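PDB 1B77: protein (sliding clamp), which probably encircles DNA as a ring of three subunits and tethers the phage replicative DNA polymerase to its template. Local coordinates for residues N80-I83 and S88-Y91; I10-A15 and F60-S65; I21-S24 and F28-T31; T37-A42 and V101-P106; A15-G20 and N186-P191. All coordinates share one frame; numbering follows the deposited sequence.

From the N terminus, helix 5-15 and the loop after it open two long closures. Interaction 2 brings residues 10-15 against 60-65, pairing the two helices of the N-terminal half, and interaction 3 is nested in its loop as two neighbouring antiparallel strands bridged by water. Interaction 4 joins strand 38-44 to the loop at 101-106; its loop alternates with that of interaction 2 and encloses the hairpin of interaction 1. Interaction 5 spans the most sequence, linking 15-20 to 186-191 in the C-terminal half. It surrounds interactions 1, 3 and 4 and crosses interaction 2, with which it shares Ala15. Interaction 1 touches interaction 2 where Ile83 and Val90 meet Ile63.

Interaction 1: residues N80-I83 and S88-Y91; sequences NIKI and STVY
Ile83 and Val90 face each other as an antiparallel hydrogen-bonded pair, joined by two backbone bonds. Ile83 N donates a hydrogen bond to Val90 O at 2.8 Å, with the donor in the carbonyl plane. The return bond, Val90 N to Ile83 O at 3.0 Å, is straighter at hydrogen, although its donor is tilted from the carbonyl plane. Weaker CA-H...O contacts flank this pair, Tyr91 CA lying 3.2 Å from Ile81 O and Thr89 CA 3.4 Å from Ile83 O. Lys82 and Tyr91 form the adjoining non-hydrogen-bonded pair. These strands make a beta hairpin, 81-84 with 88-92, whose third strand within the chain is 72-75. Strand 88-92 also pairs antiparallel with a strand of the second subunit, so the sheet continues across the subunit interface of the clamp; there Ser88 OG bonds to Gln125 of that subunit.

Apolar contacts divide between the two faces. On one, Ile83 and Val90 lie side by side, CD1 of the isoleucine meeting CG1 of the valine at 3.9 Å, and both reach Ile63 on helix 57-64. On the other, the extended Lys82 chain starts with CG anti to its backbone N (chi1 174°) and runs beside Tyr91, its CG 4.0 Å from Tyr91 CE1. Thr89 CG2 adjoins both: it touches Lys82 CE at 3.7 Å and lies over one face of the tyrosine ring, nearer its perimeter than its centre. His76 meets the same ring, adding a second aromatic group on this side.

Interaction 2: residues I10-A15 and F60-S65; sequences ILKNFA and FLSILS
Leu61 carries most of this helix-to-helix contact, projecting from helix 57-64 onto the backbone and side chains of Leu11 and Lys12 in helix 5-15. Its two methyls divide the work. CD1 lies against the polypeptide itself, 3.6 Å from Leu11 C and 3.5 Å from Lys12 N, and also meets Leu11 CB at 3.7 Å. CD2 touches CB and CD1 of Leu11, the latter 4.0 Å away, the two leucine side chains being crossed at about a right angle.

Lys12 closes one margin of this patch. Its CB touches Leu61 CD1 at 4.1 Å, and from there the chain stays extended until a bend at the last torsion (chi4 66°), which brings NZ across the gap. NZ ends 4.0 Å from Ser62 OG, beyond bonding distance; its weak hydrogen bond is to Asn58 OD1, while Ser62 OG bonds to Asn58 O one turn earlier in helix 57-64.

The helices run nearly antiparallel, at 153° between the short segments, with axes 10.8 Å apart, a wide spacing spanned mainly by the leucines. As in other sliding clamps, these two helices of the N-terminal half probably line the central channel through which DNA passes, with the exposed Lys12 at the edge of the contact. Leu11 continues inward to Ile29 of strand 28-32. The chemistry is that of an apolar bridge with a polar margin: burial of Leu61 against Leu11 and the backbone of 11-12 joins the helices, and the lysine ammonium adds a weak polar link to Asn58.

Interaction 3: residues I21-S24 and F28-T31; sequences ILLS and FIMT
Ile21 and Leu23 make the direct contacts with strand 28-31. Ile21 CD1 reaches across to Met30 O at 3.6 Å; CG1 is turned opposite the main-chain nitrogen (chi1 -167°), which sends the longer branch toward the facing strand. Farther along, Leu23 and Ile29 run alongside each other in the same direction, with Leu23 CD2 and Ile29 CG2 4.2 Å apart.

Water takes the place of direct backbone bonds. Water 1 accepts from Met30 N at 2.9 Å and lies 2.8 Å from Leu22 O, to which it probably donates. Water 2 serves the same residues in reverse, accepting from Leu22 N and donating to Met30 O, both at 3.0 Å. Water 3 likewise joins Ser24 N to Phe28 O.

The strands are antiparallel, but their axes come no nearer than 7.1 Å, a hydrated seam between two sheets rather than a paired hairpin. Each has its own partner: Ile21 and Leu23 bond through their backbones to Leu54 and Val52, whereas Ile29 and Thr31 bond to Ala42 and Ala40. Phe14 of helix 5-15 packs against Ile21, Ile29 and Thr31, and Ile48 touches both Leu23 and Ile29.

Interaction 4: residues T37-A42 and V101-P106; sequences TTYAEA and VFPNKP
Tyr39 and Glu41, on strand 38-44, meet Pro103 and Pro106 of an irregular segment that keeps its distance, the Tyr39 and Pro103 CA atoms being 8.5 Å apart. Side chains have to fill that space. With chi1 at 169°, Tyr39 swings its ring away from its own main-chain nitrogen and out to the two prolines, which it meets at different places. Pro103 CG sits at the ring edge, near its plane, 4.2 Å from Tyr39 CE1. At the far end of the ring, Tyr39 OH is close to the carbons of Pro106, 3.3 Å from CA and 3.5 Å from CB. Pro106 CB also comes within 4.0 Å of Glu41 OE1, so CB rests against the bonded pair of oxygens.

Tyr39 OH donates to Glu41 OE1 at 2.6 Å, in the plane of the ring and on the anti lone pair, the one turned away from the other carboxylate oxygen. The phenol oxygen also receives the backbone N-H of Ile107. Strand 38-44 lies in a six-stranded sheet between strands 28-32 and 215-219, and Met30 of the former touches both Tyr39 and Pro103. Segment 101-106 belongs to the long connection leading from the N-terminal to the C-terminal clamp domain, and the contact pins it to the sheet.

Two hydrogen bonds hold the phenol oxygen, which would restrict its position. Pro103 gives the apolar contact at the ring edge, while Pro106 presents CA and CB to the hydroxyl and CB to the carboxylate. The short bond would probably favour an ionised Glu41.

Interaction 5: residues A15-G20 and N186-P191; sequences ASINSG and NMKIQP
Lys188 and Ile17 run antiparallel to one another, side against side, meeting near the base of the lysine. Ile17 CG1 lies 3.8 Å from Lys188 CB and 4.1 Å from Lys188 CG, so the isoleucine uses its longer branch against the first methylenes. Beside it, Ser16 OG approaches the same Lys188 CB at 4.0 Å; that hydroxyl is bonded to Asn13 O in the preceding turn.

The lysine does not run straight. Bends at its second torsion (chi2 -74°) and its last turn the chain along the loop, bringing NZ to 3.4 Å from Ser16 O for a weak hydrogen bond. The aliphatic stem therefore covers Ser16 and Ile17 while the ammonium group reaches a backbone carbonyl.

Each loop has its own tight turns. Asn18 OD1 accepts from Gly20 N at 3.0 Å in an Asx turn, and Met187 and Lys188 are centres of successive inverse gamma turns. The lysine backbone also takes part, since Lys188 O receives the side-chain amide of Asn13.

This junction brings the two halves of the subunit together near the centre of the chain. Residues 15-20 lead from helix 5-15 to strand 21-23, with Ile17 packed on Thr38 and Ala40 of strand 38-44; residues 186-191 connect strands 178-183 and 194-201, with Ile189 against Tyr216 and Ile218 of strand 215-219, the neighbour of 38-44 in the sheet.

Interaction 1: residues N80-I83 and S88-Y91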
# COMPACT_ATOMS: atom_id res chain seq x y z
N ASN A 80 1.87 -16.53 -31.56
CA ASN A 80 1.95 -15.86 -30.27
C ASN A 80 3.39 -15.74 -29.82
O ASN A 80 4.29 -16.21 -30.50
CB ASN A 80 1.14 -16.62 -29.22
CG ASN A 80 -0.35 -16.46 -29.40
OD1 ASN A 80 -1.13 -17.26 -28.90
ND2 ASN A 80 -0.76 -15.40 -30.11
N ILE A 81 3.60 -15.13 -28.66
CA ILE A 81 4.94 -14.93 -28.14
C ILE A 81 5.38 -16.01 -27.18
O ILE A 81 4.61 -16.43 -26.31
CB ILE A 81 5.05 -13.60 -27.38
CG1 ILE A 81 4.64 -12.45 -28.29
CG2 ILE A 81 6.47 -13.43 -26.86
CD1 ILE A 81 4.38 -11.18 -27.52
N LYS A 82 6.63 -16.44 -27.32
CA LYS A 82 7.21 -17.45 -26.45
C LYS A 82 8.35 -16.86 -25.62
O LYS A 82 9.23 -16.19 -26.15
CB LYS A 82 7.73 -18.65 -27.24
CG LYS A 82 8.48 -19.64 -26.36
CD LYS A 82 9.07 -20.81 -27.14
CE LYS A 82 9.93 -21.69 -26.22
NZ LYS A 82 10.37 -22.96 -26.88
N ILE A 83 8.33 -17.12 -24.32
CA ILE A 83 9.36 -16.64 -23.42
C ILE A 83 10.06 -17.87 -22.84
O ILE A 83 9.51 -18.56 -21.98
CB ILE A 83 8.77 -15.80 -22.28
CG1 ILE A 83 7.92 -14.67 -22.87
CG2 ILE A 83 9.88 -15.24 -21.41
CD1 ILE A 83 7.06 -13.95 -21.86
N SER A 88 11.31 -23.56 -17.70
CA SER A 88 9.92 -23.29 -18.02
C SER A 88 9.76 -22.42 -19.25
O SER A 88 10.74 -21.89 -19.78
CB SER A 88 9.24 -22.62 -16.83
OG SER A 88 9.95 -21.45 -16.45
N THR A 89 8.52 -22.28 -19.68
CA THR A 89 8.19 -21.48 -20.85
C THR A 89 6.90 -20.69 -20.57
O THR A 89 5.96 -21.21 -19.96
CB THR A 89 7.96 -22.39 -22.09
OG1 THR A 89 9.13 -23.18 -22.31
CG2 THR A 89 7.67 -21.56 -23.33
N VAL A 90 6.87 -19.44 -20.99
CA VAL A 90 5.69 -18.61 -20.80
C VAL A 90 5.22 -18.16 -22.17
O VAL A 90 6.00 -17.63 -22.95
CB VAL A 90 5.98 -17.34 -19.96
CG1 VAL A 90 4.74 -16.45 -19.92
CG2 VAL A 90 6.41 -17.72 -18.55
N TYR A 91 3.95 -18.38 -22.47
CA TYR A 91 3.40 -17.95 -23.74
C TYR A 91 2.54 -16.72 -23.49
O TYR A 91 1.80 -16.67 -22.50
CB TYR A 91 2.56 -19.06 -24.38
CG TYR A 91 3.34 -20.32 -24.64
CD1 TYR A 91 4.25 -20.41 -25.69
CD2 TYR A 91 3.18 -21.43 -23.82
CE1 TYR A 91 4.98 -21.57 -25.92
CE2 TYR A 91 3.91 -22.60 -24.04
CZ TYR A 91 4.80 -22.66 -25.09
OH TYR A 91 5.52 -23.82 -25.29

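Interaction 2: residues I10-A15 and F60-S65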
# COMPACT_ATOMS: atom_id res chain seq x y z
N ILE A 10 11.95 1.63 -19.74
CA ILE A 10 11.43 2.64 -20.65
C ILE A 10 10.10 2.17 -21.23
O ILE A 10 9.19 2.97 -21.45
CB ILE A 10 12.42 2.95 -21.79
CG1 ILE A 10 13.70 3.54 -21.19
CG2 ILE A 10 11.80 3.96 -22.75
CD1 ILE A 10 14.84 3.79 -22.20
N LEU A 11 9.98 0.86 -21.47
CA LEU A 11 8.74 0.32 -22.01
C LEU A 11 7.60 0.49 -21.00
O LEU A 11 6.44 0.62 -21.38
CB LEU A 11 8.91 -1.17 -22.35
CG LEU A 11 9.59 -1.42 -23.69
CD1 LEU A 11 9.91 -2.89 -23.85
CD2 LEU A 11 8.66 -0.91 -24.81
N LYS A 12 7.95 0.49 -19.72
CA LYS A 12 6.96 0.66 -18.67
C LYS A 12 6.45 2.11 -18.69
O LYS A 12 5.28 2.35 -18.42
CB LYS A 12 7.56 0.31 -17.30
CG LYS A 12 6.52 -0.16 -16.29
CD LYS A 12 7.14 -0.57 -14.95
CE LYS A 12 6.06 -1.12 -13.99
NZ LYS A 12 5.43 -2.41 -14.46
N ASN A 13 7.32 3.06 -19.02
CA ASN A 13 6.88 4.46 -19.10
C ASN A 13 5.94 4.60 -20.31
O ASN A 13 4.94 5.30 -20.24
CB ASN A 13 8.08 5.40 -19.26
CG ASN A 13 7.67 6.85 -19.57
OD1 ASN A 13 7.84 7.32 -20.70
ND2 ASN A 13 7.12 7.54 -18.58
N PHE A 14 6.27 3.90 -21.39
CA PHE A 14 5.45 3.91 -22.60
C PHE A 14 4.04 3.34 -22.35
O PHE A 14 3.04 3.89 -22.82
CB PHE A 14 6.14 3.12 -23.73
CG PHE A 14 7.25 3.87 -24.44
CD1 PHE A 14 8.01 4.83 -23.78
CD2 PHE A 14 7.54 3.59 -25.78
CE1 PHE A 14 9.06 5.49 -24.44
CE2 PHE A 14 8.58 4.25 -26.44
CZ PHE A 14 9.34 5.21 -25.77
N ALA A 15 3.96 2.25 -21.58
CA ALA A 15 2.66 1.64 -21.28
C ALA A 15 1.73 2.59 -20.54
O ALA A 15 0.51 2.42 -20.57
CB ALA A 15 2.86 0.37 -20.45
N PHE A 60 2.65 -7.69 -19.71
CA PHE A 60 3.69 -8.44 -20.39
C PHE A 60 5.01 -8.18 -19.66
O PHE A 60 5.71 -9.11 -19.26
CB PHE A 60 3.81 -7.97 -21.85
CG PHE A 60 4.98 -8.55 -22.59
CD1 PHE A 60 5.01 -9.89 -22.94
CD2 PHE A 60 6.06 -7.74 -22.94
CE1 PHE A 60 6.09 -10.42 -23.65
CE2 PHE A 60 7.14 -8.26 -23.64
CZ PHE A 60 7.16 -9.61 -23.99
N LEU A 61 5.35 -6.90 -19.49
CA LEU A 61 6.57 -6.52 -18.80
C LEU A 61 6.65 -7.13 -17.39
O LEU A 61 7.69 -7.64 -16.99
CB LEU A 61 6.68 -4.99 -18.71
CG LEU A 61 6.74 -4.29 -20.07
CD1 LEU A 61 6.67 -2.78 -19.88
CD2 LEU A 61 8.02 -4.70 -20.80
N SER A 62 5.54 -7.08 -16.66
CA SER A 62 5.51 -7.65 -15.31
C SER A 62 5.85 -9.14 -15.37
O SER A 62 6.55 -9.67 -14.50
CB SER A 62 4.13 -7.47 -14.67
OG SER A 62 3.86 -6.09 -14.48
N ILE A 63 5.35 -9.82 -16.39
CA ILE A 63 5.63 -11.24 -16.55
C ILE A 63 7.13 -11.51 -16.74
O ILE A 63 7.64 -12.54 -16.31
CB ILE A 63 4.81 -11.82 -17.73
CG1 ILE A 63 3.52 -12.44 -17.19
CG2 ILE A 63 5.62 -12.83 -18.53
CD1 ILE A 63 3.75 -13.59 -16.24
N LEU A 64 7.83 -10.58 -17.37
CA LEU A 64 9.26 -10.75 -17.60
C LEU A 64 10.03 -10.69 -16.29
O LEU A 64 11.12 -11.23 -16.17
CB LEU A 64 9.80 -9.69 -18.57
CG LEU A 64 9.27 -9.73 -20.00
CD1 LEU A 64 9.85 -8.57 -20.81
CD2 LEU A 64 9.62 -11.07 -20.65
N SER A 65 9.44 -10.04 -15.29
CA SER A 65 10.10 -9.92 -14.00
C SER A 65 10.14 -11.26 -13.27
O SER A 65 10.91 -11.43 -12.33
CB SER A 65 9.39 -8.88 -13.13
OG SER A 65 8.17 -9.40 -12.63

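Interaction 3: residues I21-S24 and F28-T31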
# COMPACT_ATOMS: atom_id res chain seq x y z
N ILE A 21 1.16 -1.66 -27.59
CA ILE A 21 2.25 -1.16 -28.42
C ILE A 21 2.59 -2.08 -29.58
O ILE A 21 2.27 -3.27 -29.58
CB ILE A 21 3.53 -0.95 -27.57
CG1 ILE A 21 4.56 -0.15 -28.36
CG2 ILE A 21 4.11 -2.28 -27.16
CD1 ILE A 21 5.73 0.30 -27.51
N LEU A 22 3.23 -1.52 -30.60
CA LEU A 22 3.67 -2.32 -31.72
C LEU A 22 5.19 -2.26 -31.70
O LEU A 22 5.77 -1.18 -31.79
CB LEU A 22 3.14 -1.76 -33.06
CG LEU A 22 3.70 -2.46 -34.31
CD1 LEU A 22 3.27 -3.93 -34.33
CD2 LEU A 22 3.22 -1.74 -35.57
N LEU A 23 5.83 -3.41 -31.53
CA LEU A 23 7.29 -3.45 -31.52
C LEU A 23 7.72 -3.83 -32.93
O LEU A 23 7.15 -4.74 -33.53
CB LEU A 23 7.80 -4.49 -30.53
CG LEU A 23 7.49 -4.27 -29.05
CD1 LEU A 23 7.95 -5.49 -28.26
CD2 LEU A 23 8.18 -3.01 -28.56
N SER A 24 8.72 -3.12 -33.46
CA SER A 24 9.24 -3.36 -34.80
C SER A 24 10.72 -3.69 -34.73
O SER A 24 11.45 -3.17 -33.88
CB SER A 24 9.05 -2.12 -35.69
OG SER A 24 7.68 -1.79 -35.83
N PHE A 28 14.90 0.42 -31.95
CA PHE A 28 14.07 1.60 -31.77
C PHE A 28 12.62 1.28 -31.35
O PHE A 28 12.00 0.35 -31.87
CB PHE A 28 14.09 2.40 -33.07
CG PHE A 28 13.24 3.63 -33.05
CD1 PHE A 28 13.65 4.76 -32.36
CD2 PHE A 28 12.05 3.67 -33.76
CE1 PHE A 28 12.88 5.92 -32.37
CE2 PHE A 28 11.26 4.82 -33.78
CZ PHE A 28 11.69 5.95 -33.08
N ILE A 29 12.11 2.06 -30.41
CA ILE A 29 10.74 1.89 -29.94
C ILE A 29 10.02 3.23 -29.90
O ILE A 29 10.63 4.29 -29.69
CB ILE A 29 10.70 1.25 -28.54
CG1 ILE A 29 11.51 2.10 -27.56
CG2 ILE A 29 11.23 -0.17 -28.59
CD1 ILE A 29 11.39 1.66 -26.13
N MET A 30 8.71 3.19 -30.13
CA MET A 30 7.90 4.38 -30.09
C MET A 30 6.45 4.02 -29.80
O MET A 30 6.02 2.88 -30.00
CB MET A 30 7.99 5.15 -31.41
CG MET A 30 7.47 4.40 -32.63
SD MET A 30 7.48 5.44 -34.12
CE MET A 30 7.16 4.22 -35.40
N THR A 31 5.69 5.00 -29.33
CA THR A 31 4.29 4.79 -29.03
C THR A 31 3.59 6.14 -29.09
O THR A 31 4.24 7.20 -29.09
CB THR A 31 4.11 4.19 -27.62
OG1 THR A 31 2.73 3.84 -27.43
CG2 THR A 31 4.52 5.20 -26.55
O HOH W 1 7.71 0.47 -30.61
O HOH W 2 3.69 1.40 -31.10
O HOH W 3 9.61 -0.91 -32.14
O HOH W 4 12.94 -0.82 -33.90

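Interaction 4: residues T37-A42 and V101-P106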
# COMPACT_ATOMS: atom_id res chain seq x y z
N THR A 37 -2.48 12.89 -28.05
CA THR A 37 -1.84 14.00 -27.36
C THR A 37 -0.36 13.81 -27.01
O THR A 37 0.42 14.77 -27.03
CB THR A 37 -2.58 14.33 -26.06
OG1 THR A 37 -2.48 13.21 -25.17
CG2 THR A 37 -4.03 14.63 -26.35
N THR A 38 0.03 12.58 -26.67
CA THR A 38 1.41 12.31 -26.29
C THR A 38 2.14 11.26 -27.13
O THR A 38 1.62 10.17 -27.37
CB THR A 38 1.47 11.88 -24.80
OG1 THR A 38 1.06 12.97 -23.97
CG2 THR A 38 2.89 11.48 -24.41
N TYR A 39 3.35 11.60 -27.57
CA TYR A 39 4.18 10.69 -28.37
C TYR A 39 5.50 10.43 -27.63
O TYR A 39 6.02 11.32 -26.96
CB TYR A 39 4.49 11.32 -29.73
CG TYR A 39 5.56 10.59 -30.55
CD1 TYR A 39 5.22 9.52 -31.38
CD2 TYR A 39 6.89 11.00 -30.52
CE1 TYR A 39 6.19 8.87 -32.16
CE2 TYR A 39 7.87 10.37 -31.29
CZ TYR A 39 7.52 9.31 -32.11
OH TYR A 39 8.48 8.68 -32.88
N ALA A 40 6.03 9.22 -27.76
CA ALA A 40 7.30 8.88 -27.12
C ALA A 40 8.12 7.96 -28.01
O ALA A 40 7.58 7.11 -28.74
CB ALA A 40 7.05 8.21 -25.77
N GLU A 41 9.44 8.13 -27.96
CA GLU A 41 10.35 7.32 -28.75
C GLU A 41 11.70 7.23 -28.05
O GLU A 41 12.07 8.11 -27.27
CB GLU A 41 10.54 7.91 -30.14
CG GLU A 41 11.16 9.31 -30.15
CD GLU A 41 11.64 9.72 -31.54
OE1 GLU A 41 10.89 9.57 -32.52
OE2 GLU A 41 12.78 10.21 -31.65
N ALA A 42 12.43 6.17 -28.36
CA ALA A 42 13.73 5.98 -27.75
C ALA A 42 14.56 4.92 -28.45
O ALA A 42 14.02 3.96 -29.00
CB ALA A 42 13.55 5.59 -26.28
N VAL A 101 -3.58 1.14 -30.87
CA VAL A 101 -3.29 2.34 -31.65
C VAL A 101 -1.78 2.53 -31.63
O VAL A 101 -1.16 2.43 -30.57
CB VAL A 101 -3.99 3.57 -31.06
CG1 VAL A 101 -3.55 4.83 -31.79
CG2 VAL A 101 -5.49 3.41 -31.18
N PHE A 102 -1.19 2.82 -32.78
CA PHE A 102 0.25 2.98 -32.86
C PHE A 102 0.70 3.91 -33.98
O PHE A 102 -0.00 4.08 -34.98
CB PHE A 102 0.90 1.61 -33.05
CG PHE A 102 0.52 0.94 -34.35
CD1 PHE A 102 1.24 1.19 -35.52
CD2 PHE A 102 -0.56 0.06 -34.41
CE1 PHE A 102 0.88 0.58 -36.73
CE2 PHE A 102 -0.93 -0.55 -35.61
CZ PHE A 102 -0.21 -0.29 -36.77
N PRO A 103 1.89 4.52 -33.84
CA PRO A 103 2.47 5.43 -34.83
C PRO A 103 2.94 4.60 -36.03
O PRO A 103 3.65 3.62 -35.86
CB PRO A 103 3.65 6.04 -34.09
CG PRO A 103 3.28 5.91 -32.64
CD PRO A 103 2.69 4.53 -32.60
N ASN A 104 2.55 4.99 -37.25
CA ASN A 104 2.98 4.23 -38.43
C ASN A 104 4.39 4.65 -38.84
O ASN A 104 5.06 3.96 -39.60
CB ASN A 104 2.01 4.43 -39.61
CG ASN A 104 2.00 5.86 -40.14
OD1 ASN A 104 1.38 6.14 -41.17
ND2 ASN A 104 2.67 6.76 -39.44
N LYS A 105 4.83 5.78 -38.32
CA LYS A 105 6.15 6.32 -38.61
C LYS A 105 6.53 7.30 -37.50
O LYS A 105 5.68 7.98 -36.94
CB LYS A 105 6.14 7.04 -39.96
CG LYS A 105 5.23 8.26 -40.02
CD LYS A 105 5.00 8.74 -41.46
CE LYS A 105 4.14 7.76 -42.25
NZ LYS A 105 3.81 8.25 -43.63
N PRO A 106 7.83 7.38 -37.17
CA PRO A 106 8.27 8.30 -36.12
C PRO A 106 7.93 9.75 -36.42
O PRO A 106 7.70 10.13 -37.57
CB PRO A 106 9.78 8.07 -36.08
CG PRO A 106 10.09 7.64 -37.49
CD PRO A 106 8.97 6.68 -37.78

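Interaction 5: residues A15-G20 and N186-P191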
# COMPACT_ATOMS: atom_id res chain seq x y z
N ALA A 15 3.96 2.25 -21.58
CA ALA A 15 2.66 1.64 -21.28
C ALA A 15 1.73 2.59 -20.54
O ALA A 15 0.51 2.42 -20.57
CB ALA A 15 2.86 0.37 -20.45
N SER A 16 2.29 3.60 -19.88
CA SER A 16 1.45 4.55 -19.17
C SER A 16 0.90 5.56 -20.19
O SER A 16 -0.05 6.29 -19.91
CB SER A 16 2.25 5.28 -18.09
OG SER A 16 3.16 6.19 -18.67
N ILE A 17 1.51 5.60 -21.38
CA ILE A 17 1.04 6.51 -22.42
C ILE A 17 -0.02 5.81 -23.27
O ILE A 17 -1.01 6.42 -23.67
CB ILE A 17 2.20 6.96 -23.34
CG1 ILE A 17 3.20 7.78 -22.53
CG2 ILE A 17 1.64 7.79 -24.50
CD1 ILE A 17 4.38 8.28 -23.31
N ASN A 18 0.21 4.53 -23.55
CA ASN A 18 -0.71 3.70 -24.34
C ASN A 18 -0.51 2.29 -23.76
O ASN A 18 0.61 1.78 -23.75
CB ASN A 18 -0.30 3.72 -25.83
CG ASN A 18 -1.33 3.02 -26.74
OD1 ASN A 18 -1.97 2.05 -26.35
ND2 ASN A 18 -1.45 3.52 -27.97
N SER A 19 -1.58 1.67 -23.28
CA SER A 19 -1.48 0.34 -22.69
C SER A 19 -1.00 -0.73 -23.67
O SER A 19 -0.59 -1.82 -23.25
CB SER A 19 -2.84 -0.06 -22.10
OG SER A 19 -3.86 0.02 -23.08
N GLY A 20 -1.05 -0.43 -24.96
CA GLY A 20 -0.60 -1.39 -25.94
C GLY A 20 0.53 -0.83 -26.78
O GLY A 20 0.83 0.36 -26.68
N ASN A 186 -1.01 14.97 -19.94
CA ASN A 186 -0.18 14.42 -21.01
C ASN A 186 1.31 14.40 -20.66
O ASN A 186 2.12 13.96 -21.47
CB ASN A 186 -0.38 15.22 -22.29
CG ASN A 186 -1.84 15.34 -22.67
OD1 ASN A 186 -2.55 14.34 -22.73
ND2 ASN A 186 -2.29 16.56 -22.94
N MET A 187 1.65 14.88 -19.47
CA MET A 187 3.05 14.93 -19.03
C MET A 187 3.53 13.62 -18.42
O MET A 187 3.98 13.60 -17.27
CB MET A 187 3.24 16.07 -18.02
CG MET A 187 3.06 17.45 -18.61
SD MET A 187 4.34 17.92 -19.77
CE MET A 187 5.68 18.32 -18.64
N LYS A 188 3.43 12.54 -19.19
CA LYS A 188 3.85 11.21 -18.74
C LYS A 188 5.36 11.07 -18.92
O LYS A 188 5.85 10.06 -19.42
CB LYS A 188 3.14 10.13 -19.57
CG LYS A 188 1.64 10.31 -19.72
CD LYS A 188 0.89 9.97 -18.45
CE LYS A 188 -0.60 10.26 -18.61
NZ LYS A 188 -1.21 9.52 -19.75
N ILE A 189 6.09 12.10 -18.52
CA ILE A 189 7.55 12.13 -18.65
C ILE A 189 8.24 11.46 -17.47
O ILE A 189 8.03 11.85 -16.32
CB ILE A 189 8.05 13.59 -18.72
CG1 ILE A 189 7.60 14.23 -20.03
CG2 ILE A 189 9.55 13.65 -18.60
CD1 ILE A 189 6.13 14.52 -20.10
N GLN A 190 9.08 10.46 -17.74
CA GLN A 190 9.79 9.78 -16.65
C GLN A 190 10.84 10.74 -16.05
O GLN A 190 11.27 11.67 -16.70
CB GLN A 190 10.47 8.51 -17.17
CG GLN A 190 11.61 8.73 -18.17
CD GLN A 190 12.36 7.45 -18.50
OE1 GLN A 190 13.44 7.49 -19.08
NE2 GLN A 190 11.78 6.31 -18.15
N PRO A 191 11.25 10.51 -14.79
CA PRO A 191 12.24 11.40 -14.18
C PRO A 191 13.55 11.58 -14.95
O PRO A 191 14.08 10.65 -15.54
CB PRO A 191 12.46 10.78 -12.80
CG PRO A 191 12.09 9.34 -13.00
CD PRO A 191 10.86 9.45 -13.85